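Putative methyltransferase (Porphyromonas gingivalis, PDB 3LL7) is a putative methyltransferase that probably transfers methyl groups from S-adenosylmethionine, although its substrate is not established. Local coordinates at residues 185-188 with 189-193; 68-71 with 72-76. One frame throughout, in Å; residues are numbered along the deposited sequence. Where two conformers were deposited one is given.

Interaction 1 of 2, residues 185-188 with 189-193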
loop_
_atom_site.group_PDB
_atom_site.type_symbol
_atom_site.label_atom_id
_atom_site.label_comp_id
_atom_site.label_asym_id
_atom_site.label_seq_id
_atom_site.Cartn_x
_atom_site.Cartn_y
_atom_site.Cartn_z
ATOM N N ALA A 185 10.573 -5.849 15.485
ATOM C CA ALA A 185 11.950 -6.125 15.904
ATOM C C ALA A 185 12.870 -6.410 14.715
ATOM O O ALA A 185 14.080 -6.266 14.827
ATOM C CB ALA A 185 11.985 -7.290 16.909
ATOM N N ASP A 186 12.282 -6.787 13.577
ATOM C CA ASP A 186 13.045 -7.180 12.384
ATOM C C ASP A 186 13.388 -6.009 11.461
ATOM O O ASP A 186 14.084 -6.199 10.460
ATOM C CB ASP A 186 12.285 -8.243 11.580
ATOM C CG ASP A 186 11.911 -9.457 12.412
ATOM O OD1 ASP A 186 12.713 -9.867 13.279
ATOM O OD2 ASP A 186 10.803 -9.993 12.192
ATOM N N CYS A 187 12.904 -4.814 11.798
ATOM C CA CYS A 187 13.109 -3.628 10.957
ATOM C C CYS A 187 14.571 -3.213 10.852
ATOM O O CYS A 187 15.285 -3.129 11.854
ATOM C CB CYS A 187 12.253 -2.454 11.436
ATOM S SG CYS A 187 10.508 -2.629 10.984
ATOM N N GLU A 188 15.000 -2.972 9.618
ATOM C CA GLU A 188 16.338 -2.464 9.324
ATOM C C GLU A 188 16.208 -1.172 8.503
ATOM O O GLU A 188 15.844 -1.234 7.330
ATOM C CB GLU A 188 17.121 -3.512 8.529
ATOM C CG GLU A 188 18.500 -3.067 8.103
ATOM C CD GLU A 188 19.480 -3.132 9.241
ATOM O OE1 GLU A 188 19.740 -4.256 9.720
ATOM O OE2 GLU A 188 19.986 -2.064 9.653
ATOM N N PRO A 189 16.527 -0.005 9.101
ATOM C CA PRO A 189 17.113 0.220 10.439
ATOM C C PRO A 189 16.118 -0.013 11.570
ATOM O O PRO A 189 14.903 0.057 11.343
ATOM C CB PRO A 189 17.478 1.701 10.404
ATOM C CG PRO A 189 16.471 2.294 9.443
ATOM C CD PRO A 189 16.345 1.267 8.373
ATOM N N ASP A 190 16.634 -0.269 12.775
ATOM C CA ASP A 190 15.792 -0.495 13.955
ATOM C C ASP A 190 15.134 0.822 14.359
ATOM O O ASP A 190 15.816 1.814 14.601
ATOM C CB ASP A 190 16.626 -1.085 15.103
ATOM C CG ASP A 190 15.778 -1.543 16.295
ATOM O OD1 ASP A 190 14.535 -1.446 16.268
ATOM O OD2 ASP A 190 16.378 -1.991 17.289
ATOM N N LEU A 191 13.802 0.825 14.412
ATOM C CA LEU A 191 13.033 2.063 14.597
ATOM C C LEU A 191 13.070 2.632 16.011
ATOM O O LEU A 191 12.868 3.836 16.218
ATOM C CB LEU A 191 11.570 1.858 14.180
ATOM C CG LEU A 191 11.272 1.527 12.720
ATOM C CD1 LEU A 191 9.770 1.332 12.543
ATOM C CD2 LEU A 191 11.791 2.606 11.765
ATOM N N ILE A 192 13.303 1.765 16.986
ATOM C CA ILE A 192 13.295 2.194 18.376
ATOM C C ILE A 192 14.518 3.059 18.726
ATOM O O ILE A 192 14.339 4.186 19.192
ATOM C CB ILE A 192 13.008 1.012 19.339
ATOM C CG1 ILE A 192 11.569 0.522 19.090
ATOM C CG2 ILE A 192 13.177 1.442 20.785
ATOM C CD1 ILE A 192 11.294 -0.943 19.440
ATOM N N PRO A 193 15.755 2.576 18.459
ATOM C CA PRO A 193 16.886 3.476 18.694
ATOM C C PRO A 193 16.860 4.711 17.782
ATOM O O PRO A 193 17.281 5.794 18.202
ATOM C CB PRO A 193 18.109 2.598 18.385
ATOM C CG PRO A 193 17.612 1.186 18.532
ATOM C CD PRO A 193 16.213 1.249 18.014
#
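The carbonyl oxygen of Cys-187 meets the backbone of Asp-190 across a tight turn: the CA of Asp-190 lies 3.4 Å from Cys-187 O in a bent CA-H...O contact (124° at the hydrogen). A second group grips the same oxygen, because Arg-174, just past the end of strand 166-173, donates NH2 to it and also forms a salt bridge through NH1 with Glu-188 OE1. One guanidinium thus fastens both backbone and side chain of the turn.

The reversal depends on the cis peptide between Glu-188 and Pro-189, which brings their CA atoms to 3.0 Å. Proline suits the place because it tolerates the cis bond well. The backbone angles of these two residues match a type VIb turn, a class that needs no hydrogen bond to close it. Here it connects strand 187-188 to helix 191-198, with Asp-190 at the N-cap position, within the beta-alpha-beta crossover from strand 166-173 to its parallel neighbour 204-209.

Glu-188 carries CG anti to its backbone N (chi1 177°) and then bends at chi2, laying the chain alongside the imide: CG is 3.8 Å from Pro-189 N, and OE2 is 3.8 Å from Pro-189 CA. The proline ring packs on Val-169 and Pro-171 of strand 166-173. Cys-187 CB comes within 4.3 Å of Leu-191 CG, a loose contact of buried apolar side chains, Cys-187 resting on Pro-171 and Leu-191 on Val-169.

Interaction 2 of 2, residues 68-71 with 72-76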
loop_
_atom_site.group_PDB
_atom_site.type_symbol
_atom_site.label_atom_id
_atom_site.label_comp_id
_atom_site.label_asym_id
_atom_site.label_seq_id
_atom_site.Cartn_x
_atom_site.Cartn_y
_atom_site.Cartn_z
ATOM N N TYR A 68 16.714 7.498 -15.719
ATOM C CA TYR A 68 17.534 6.315 -15.752
ATOM C C TYR A 68 17.159 5.417 -14.568
ATOM O O TYR A 68 17.238 5.852 -13.421
ATOM C CB TYR A 68 19.009 6.694 -15.661
ATOM C CG TYR A 68 19.921 5.506 -15.749
ATOM C CD1 TYR A 68 20.153 4.871 -16.969
ATOM C CD2 TYR A 68 20.545 5.003 -14.616
ATOM C CE1 TYR A 68 20.987 3.761 -17.058
ATOM C CE2 TYR A 68 21.402 3.882 -14.693
ATOM C CZ TYR A 68 21.598 3.257 -15.919
ATOM O OH TYR A 68 22.421 2.158 -16.040
ATOM N N ILE A 69 16.785 4.171 -14.858
ATOM C CA ILE A 69 16.412 3.196 -13.808
ATOM C C ILE A 69 17.613 2.388 -13.344
ATOM O O ILE A 69 18.198 1.659 -14.136
ATOM C CB ILE A 69 15.293 2.260 -14.297
ATOM C CG1 ILE A 69 14.117 3.095 -14.801
ATOM C CG2 ILE A 69 14.859 1.271 -13.190
ATOM C CD1 ILE A 69 13.548 4.083 -13.769
ATOM N N PRO A 70 17.981 2.507 -12.043
ATOM C CA PRO A 70 19.277 1.949 -11.650
ATOM C C PRO A 70 19.311 0.434 -11.788
ATOM O O PRO A 70 20.341 -0.110 -12.170
ATOM C CB PRO A 70 19.446 2.388 -10.190
ATOM C CG PRO A 70 18.067 2.703 -9.697
ATOM C CD PRO A 70 17.269 3.140 -10.920
ATOM N N SER A 71 18.189 -0.221 -11.509
ATOM C CA SER A 71 18.070 -1.676 -11.615
ATOM C C SER A 71 16.608 -2.144 -11.681
ATOM O O SER A 71 15.688 -1.437 -11.249
ATOM C CB SER A 71 18.800 -2.376 -10.447
ATOM O OG SER A 71 18.231 -2.041 -9.187
ATOM N N ARG A 72 16.406 -3.335 -12.246
ATOM C CA ARG A 72 15.123 -4.050 -12.131
ATOM C C ARG A 72 14.775 -4.271 -10.658
ATOM O O ARG A 72 13.626 -4.086 -10.245
ATOM C CB ARG A 72 15.184 -5.393 -12.867
ATOM C CG ARG A 72 15.609 -5.277 -14.336
ATOM C CD ARG A 72 16.179 -6.588 -14.871
ATOM N NE ARG A 72 15.278 -7.704 -14.599
ATOM C CZ ARG A 72 15.529 -8.979 -14.879
ATOM N NH1 ARG A 72 16.658 -9.349 -15.466
ATOM N NH2 ARG A 72 14.630 -9.895 -14.566
ATOM N N LEU A 73 15.781 -4.631 -9.859
ATOM C CA LEU A 73 15.596 -4.771 -8.418
ATOM C C LEU A 73 14.984 -3.515 -7.793
ATOM O O LEU A 73 13.936 -3.600 -7.138
ATOM C CB LEU A 73 16.899 -5.180 -7.717
ATOM C CG LEU A 73 16.797 -5.645 -6.254
ATOM C CD1 LEU A 73 15.643 -6.637 -6.031
ATOM C CD2 LEU A 73 18.135 -6.242 -5.805
ATOM N N SER A 74 15.614 -2.357 -8.007
ATOM C CA SER A 74 15.107 -1.093 -7.454
ATOM C C SER A 74 13.704 -0.733 -7.952
ATOM O O SER A 74 12.913 -0.150 -7.211
ATOM C CB SER A 74 16.081 0.061 -7.720
ATOM O OG SER A 74 17.123 0.077 -6.756
ATOM N N LEU A 75 13.398 -1.084 -9.198
ATOM C CA LEU A 75 12.071 -0.817 -9.749
ATOM C C LEU A 75 10.965 -1.657 -9.069
ATOM O O LEU A 75 9.919 -1.126 -8.699
ATOM C CB LEU A 75 12.058 -1.005 -11.270
ATOM C CG LEU A 75 10.716 -0.800 -11.988
ATOM C CD1 LEU A 75 10.064 0.558 -11.636
ATOM C CD2 LEU A 75 10.879 -0.967 -13.492
ATOM N N GLU A 76 11.203 -2.950 -8.881
ATOM C CA GLU A 76 10.161 -3.798 -8.280
ATOM C C GLU A 76 9.960 -3.566 -6.784
ATOM O O GLU A 76 8.917 -3.899 -6.248
ATOM C CB GLU A 76 10.380 -5.282 -8.601
ATOM C CG GLU A 76 10.221 -5.647 -10.093
ATOM C CD GLU A 76 8.773 -5.527 -10.627
ATOM O OE1 GLU A 76 7.820 -5.974 -9.934
ATOM O OE2 GLU A 76 8.600 -5.005 -11.757
HETATM O O HOH W 1 20.243 -0.299 -7.934
#
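Helix 72-77 begins with a serine N-cap, and Ser-71 holds its first turn through both side chain and backbone. The hydroxyl oxygen of Ser-71 accepts from Ser-74 N, with OG and N 2.9 Å apart and an almost straight approach (164° at the hydrogen). A chi1 of 63° makes this possible: OG stands between the backbone N and the carbonyl carbon and points forward to the amide of Ser-74 in the first turn. Serine fits here because its short side chain offers an acceptor to an amide that has no preceding helical carbonyl of its own.

Ser-71 O starts the regular helical pattern and accepts from Leu-75 N at 3.1 Å, with the donor tilted 29° from the carbonyl plane. A water lies 2.9 Å from Ser-71 OG and may also reach Ser-74 OG weakly, in one of the two conformers of Ser-74.

Apolar groups pack beside the cap. The ring of Pro-70 places CG 3.9 Å from Ser-74 CB and offers a fixed apolar surface that also meets Ala-130 of helix 125-138. One residue earlier, the CG2 branch of Ile-69 approaches Leu-75 CB at 4.1 Å, the two side chains crossing at a slant. Ile-69 also leans on Leu-50 and Leu-54, whereas Pro-70 and Leu-75 both touch Leu-104, so the helix start packs against helix 38-57, helix 125-138 and the loop carrying Leu-104. A serine hydroxyl bonded to the amide three residues ahead is the classic N-cap of an alpha-helix.

Interactions 1 and 2 do not touch: their centres are 25 Å apart and their nearest atoms about 14 Å. Both have a residue at the N-cap position of a helix, Asp-190 and Ser-71 respectively, but a capping bond is found for Ser-71, whereas at 189-190 the chain arrives through a cis-proline turn. The loop after strand 96-99 relates them, since Pro-189 of interaction 1 packs on Thr-101, while Pro-70 and Leu-75 of interaction 2 pack on Leu-104. In class I methyltransferases the glycine-rich loop following the first strand of the sheet contacts S-adenosylmethionine; if the cofactor binds as in these relatives, both contacts may lie near its site.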